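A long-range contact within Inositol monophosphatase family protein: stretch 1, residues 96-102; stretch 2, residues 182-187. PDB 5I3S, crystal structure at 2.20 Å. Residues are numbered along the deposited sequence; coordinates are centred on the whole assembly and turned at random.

Stretch 1, residues 96-102: ENFAISI
Stretch 2, residues 182-187: GSAALE

No hydrogen bond joins these stretches; a strand and the loop before it pack on a helix start and its capping residue, burying 212 Å² in all, with Leu186 the most covered residue. Glu96, nearly fully extended (phi/psi 178/179), stays out of reach. Asn97 then takes a left-handed turn (64/40), its CA-to-CB bond sideways, chi1 m, and contact begins through its backbone: Asn97 O lies 3.8 Å from Ser183 CB and Asn97 C 4.0 Å from Leu186 CD1. Phe98 (-138/151, chi1 p, chi2 86°) points its CA-to-CB bond away, yet Phe98 CA sits 6.1 Å from Ser183 CA, and Phe98 C meets Leu186 CD1 at 3.9 Å.

The strand starts at Ala99 (-128/151), whose CB points toward the helix and packs 3.9 Å from Leu186 CG; a methyl suits the 6.9 Å between Ala99 CA and Leu186 CA. Leu186, chi1 m and chi2 t, thus reaches along three consecutive residues. The CA-to-CB bond of Ile100 (-88/139, m/t) points away and that of Ser101 (-128/131, chi1 t) toward, consistent with strand alternation; Ser101 OG lies 4.2 Å from Ala185 CB, and Ser101 CA 6.9 Å from Ala185 CA. Ile102 (-136/121, m/t) is out of reach.

Opposing them, Gly182 adopts 91/4, where a CB would jam against the preceding carbonyl O, calling for glycine. Ser183 (-128/105, chi1 t) caps the helix, Ser183 OG weakly accepting from Leu186 N at 3.4 Å. Residues 184-187 are helical (phi -55 to -69, psi -31 to -43), Ala185 and Leu186 pointing their CA-to-CB bonds toward stretch 1, with Glu187 N hydrogen-bonded to Ser183 O at 2.8 Å.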

ATOM      1  N   GLU A  96     -10.060   6.939  -1.230  1.00 20.93           N
ATOM      2  CA  GLU A  96     -10.197   5.675  -0.533  1.00 20.48           C
ATOM      3  C   GLU A  96      -8.897   5.434   0.221  1.00 19.22           C
ATOM      4  O   GLU A  96      -8.000   6.280   0.178  1.00 19.66           O
ATOM      5  CB  GLU A  96     -10.507   4.485  -1.496  1.00 22.26           C
ATOM      6  CG  GLU A  96      -9.397   4.162  -2.477  1.00 23.65           C
ATOM      7  CD  GLU A  96      -9.676   2.992  -3.431  1.00 24.57           C
ATOM      8  OE1 GLU A  96      -8.734   2.655  -4.193  1.00 25.44           O
ATOM      9  OE2 GLU A  96     -10.787   2.427  -3.441  1.00 24.71           O
ATOM     10  N   ASN A  97      -8.831   4.311   0.944  1.00 17.19           N
ATOM     11  CA  ASN A  97      -7.701   3.950   1.794  1.00 16.99           C
ATOM     12  C   ASN A  97      -7.474   4.877   2.953  1.00 16.70           C
ATOM     13  O   ASN A  97      -6.324   5.170   3.311  1.00 15.43           O
ATOM     14  CB  ASN A  97      -6.422   3.751   0.930  1.00 17.34           C
ATOM     15  CG  ASN A  97      -6.654   2.723  -0.154  1.00 16.28           C
ATOM     16  OD1 ASN A  97      -7.329   1.709   0.073  1.00 16.75           O
ATOM     17  ND2 ASN A  97      -6.158   2.986  -1.316  1.00 16.12           N
ATOM     18  N   PHE A  98      -8.595   5.295   3.565  1.00 15.96           N
ATOM     19  CA  PHE A  98      -8.580   6.146   4.732  1.00 16.22           C
ATOM     20  C   PHE A  98      -9.610   5.638   5.708  1.00 16.14           C
ATOM     21  O   PHE A  98     -10.615   5.077   5.304  1.00 16.42           O
ATOM     22  CB  PHE A  98      -8.927   7.595   4.382  1.00 17.68           C
ATOM     23  CG  PHE A  98     -10.284   7.762   3.730  1.00 17.87           C
ATOM     24  CD1 PHE A  98     -11.447   7.906   4.503  1.00 18.83           C
ATOM     25  CD2 PHE A  98     -10.392   7.782   2.370  1.00 18.08           C
ATOM     26  CE1 PHE A  98     -12.694   8.066   3.914  1.00 18.46           C
ATOM     27  CE2 PHE A  98     -11.634   7.948   1.760  1.00 18.76           C
ATOM     28  CZ  PHE A  98     -12.785   8.085   2.528  1.00 18.84           C
ATOM     29  N   ALA A  99      -9.372   5.851   6.991  1.00 15.54           N
ATOM     30  CA  ALA A  99     -10.277   5.304   8.009  1.00 16.90           C
ATOM     31  C   ALA A  99     -10.764   6.367   8.999  1.00 16.79           C
ATOM     32  O   ALA A  99     -10.070   7.322   9.237  1.00 17.31           O
ATOM     33  CB  ALA A  99      -9.594   4.167   8.758  1.00 16.24           C
ATOM     34  N   ILE A 100     -11.952   6.185   9.550  1.00 16.25           N
ATOM     35  CA  ILE A 100     -12.266   6.828  10.813  1.00 17.22           C
ATOM     36  C   ILE A 100     -11.796   5.848  11.906  1.00 17.45           C
ATOM     37  O   ILE A 100     -11.949   4.618  11.744  1.00 17.18           O
ATOM     38  CB  ILE A 100     -13.763   7.090  11.013  1.00 18.20           C
ATOM     39  CG1 ILE A 100     -14.411   7.744   9.793  1.00 18.12           C
ATOM     40  CG2 ILE A 100     -13.980   7.941  12.272  1.00 18.55           C
ATOM     41  CD1 ILE A 100     -15.923   7.582   9.749  1.00 18.18           C
ATOM     42  N   SER A 101     -11.184   6.398  12.960  1.00 17.11           N
ATOM     43  CA  SER A 101     -10.638   5.636  14.077  1.00 16.42           C
ATOM     44  C   SER A 101     -11.143   6.159  15.420  1.00 17.34           C
ATOM     45  O   SER A 101     -11.034   7.326  15.704  1.00 16.67           O
ATOM     46  CB  SER A 101      -9.107   5.751  14.088  1.00 15.68           C
ATOM     47  OG  SER A 101      -8.497   4.935  15.100  1.00 14.06           O
ATOM     48  N   ILE A 102     -11.618   5.271  16.279  1.00 19.79           N
ATOM     49  CA  ILE A 102     -12.193   5.658  17.574  1.00 20.58           C
ATOM     50  C   ILE A 102     -11.644   4.701  18.576  1.00 21.96           C
ATOM     51  O   ILE A 102     -11.796   3.501  18.419  1.00 22.46           O
ATOM     52  CB  ILE A 102     -13.748   5.569  17.585  1.00 20.80           C
ATOM     53  CG1 ILE A 102     -14.342   6.777  16.854  1.00 20.41           C
ATOM     54  CG2 ILE A 102     -14.312   5.497  18.989  1.00 20.53           C
ATOM     55  CD1 ILE A 102     -15.840   6.730  16.649  1.00 20.89           C
ATOM     56  N   GLY A 182      -0.027   4.489   3.920  1.00 20.58           N
ATOM     57  CA  GLY A 182      -0.333   5.907   4.113  1.00 20.32           C
ATOM     58  C   GLY A 182      -1.457   6.167   5.110  1.00 19.66           C
ATOM     59  O   GLY A 182      -1.847   7.320   5.250  1.00 20.18           O
ATOM     60  N   SER A 183      -1.992   5.120   5.756  1.00 16.43           N
ATOM     61  CA  SER A 183      -2.933   5.287   6.852  1.00 15.52           C
ATOM     62  C   SER A 183      -2.539   4.509   8.098  1.00 15.26           C
ATOM     63  O   SER A 183      -2.763   3.311   8.181  1.00 14.94           O
ATOM     64  CB  SER A 183      -4.300   4.805   6.448  1.00 15.33           C
ATOM     65  OG  SER A 183      -5.122   4.796   7.602  1.00 14.77           O
ATOM     66  N   ALA A 184      -2.038   5.205   9.104  1.00 15.27           N
ATOM     67  CA  ALA A 184      -1.492   4.564  10.274  1.00 15.20           C
ATOM     68  C   ALA A 184      -2.440   3.596  10.952  1.00 15.20           C
ATOM     69  O   ALA A 184      -2.036   2.481  11.301  1.00 13.44           O
ATOM     70  CB  ALA A 184      -0.969   5.599  11.247  1.00 15.93           C
ATOM     71  N   ALA A 185      -3.709   3.994  11.080  1.00 15.38           N
ATOM     72  CA  ALA A 185      -4.711   3.137  11.716  1.00 15.47           C
ATOM     73  C   ALA A 185      -4.946   1.847  10.929  1.00 16.26           C
ATOM     74  O   ALA A 185      -5.049   0.733  11.531  1.00 16.11           O
ATOM     75  CB  ALA A 185      -6.016   3.899  11.873  1.00 15.58           C
ATOM     76  N   LEU A 186      -5.024   1.988   9.594  1.00 15.23           N
ATOM     77  CA  LEU A 186      -5.109   0.810   8.697  1.00 15.50           C
ATOM     78  C   LEU A 186      -3.814  -0.016   8.645  1.00 15.06           C
ATOM     79  O   LEU A 186      -3.857  -1.221   8.475  1.00 14.77           O
ATOM     80  CB  LEU A 186      -5.592   1.193   7.293  1.00 15.30           C
ATOM     81  CG  LEU A 186      -7.079   1.588   7.311  1.00 16.56           C
ATOM     82  CD1 LEU A 186      -7.461   2.348   6.026  1.00 17.55           C
ATOM     83  CD2 LEU A 186      -7.976   0.375   7.550  1.00 16.44           C
ATOM     84  N   GLU A 187      -2.660   0.618   8.808  1.00 14.97           N
ATOM     85  CA  GLU A 187      -1.391  -0.152   8.894  1.00 14.19           C
ATOM     86  C   GLU A 187      -1.278  -0.995  10.180  1.00 13.71           C
ATOM     87  O   GLU A 187      -0.761  -2.103  10.164  1.00 13.46           O
ATOM     88  CB  GLU A 187      -0.172   0.758   8.680  1.00 13.38           C
ATOM     89  CG  GLU A 187       0.004   1.112   7.200  1.00 13.43           C
ATOM     90  CD  GLU A 187       0.639   2.460   6.953  1.00 13.97           C
ATOM     91  OE1 GLU A 187       0.299   3.475   7.632  1.00 15.30           O
ATOM     92  OE2 GLU A 187       1.480   2.515   6.065  1.00 13.54           O
TER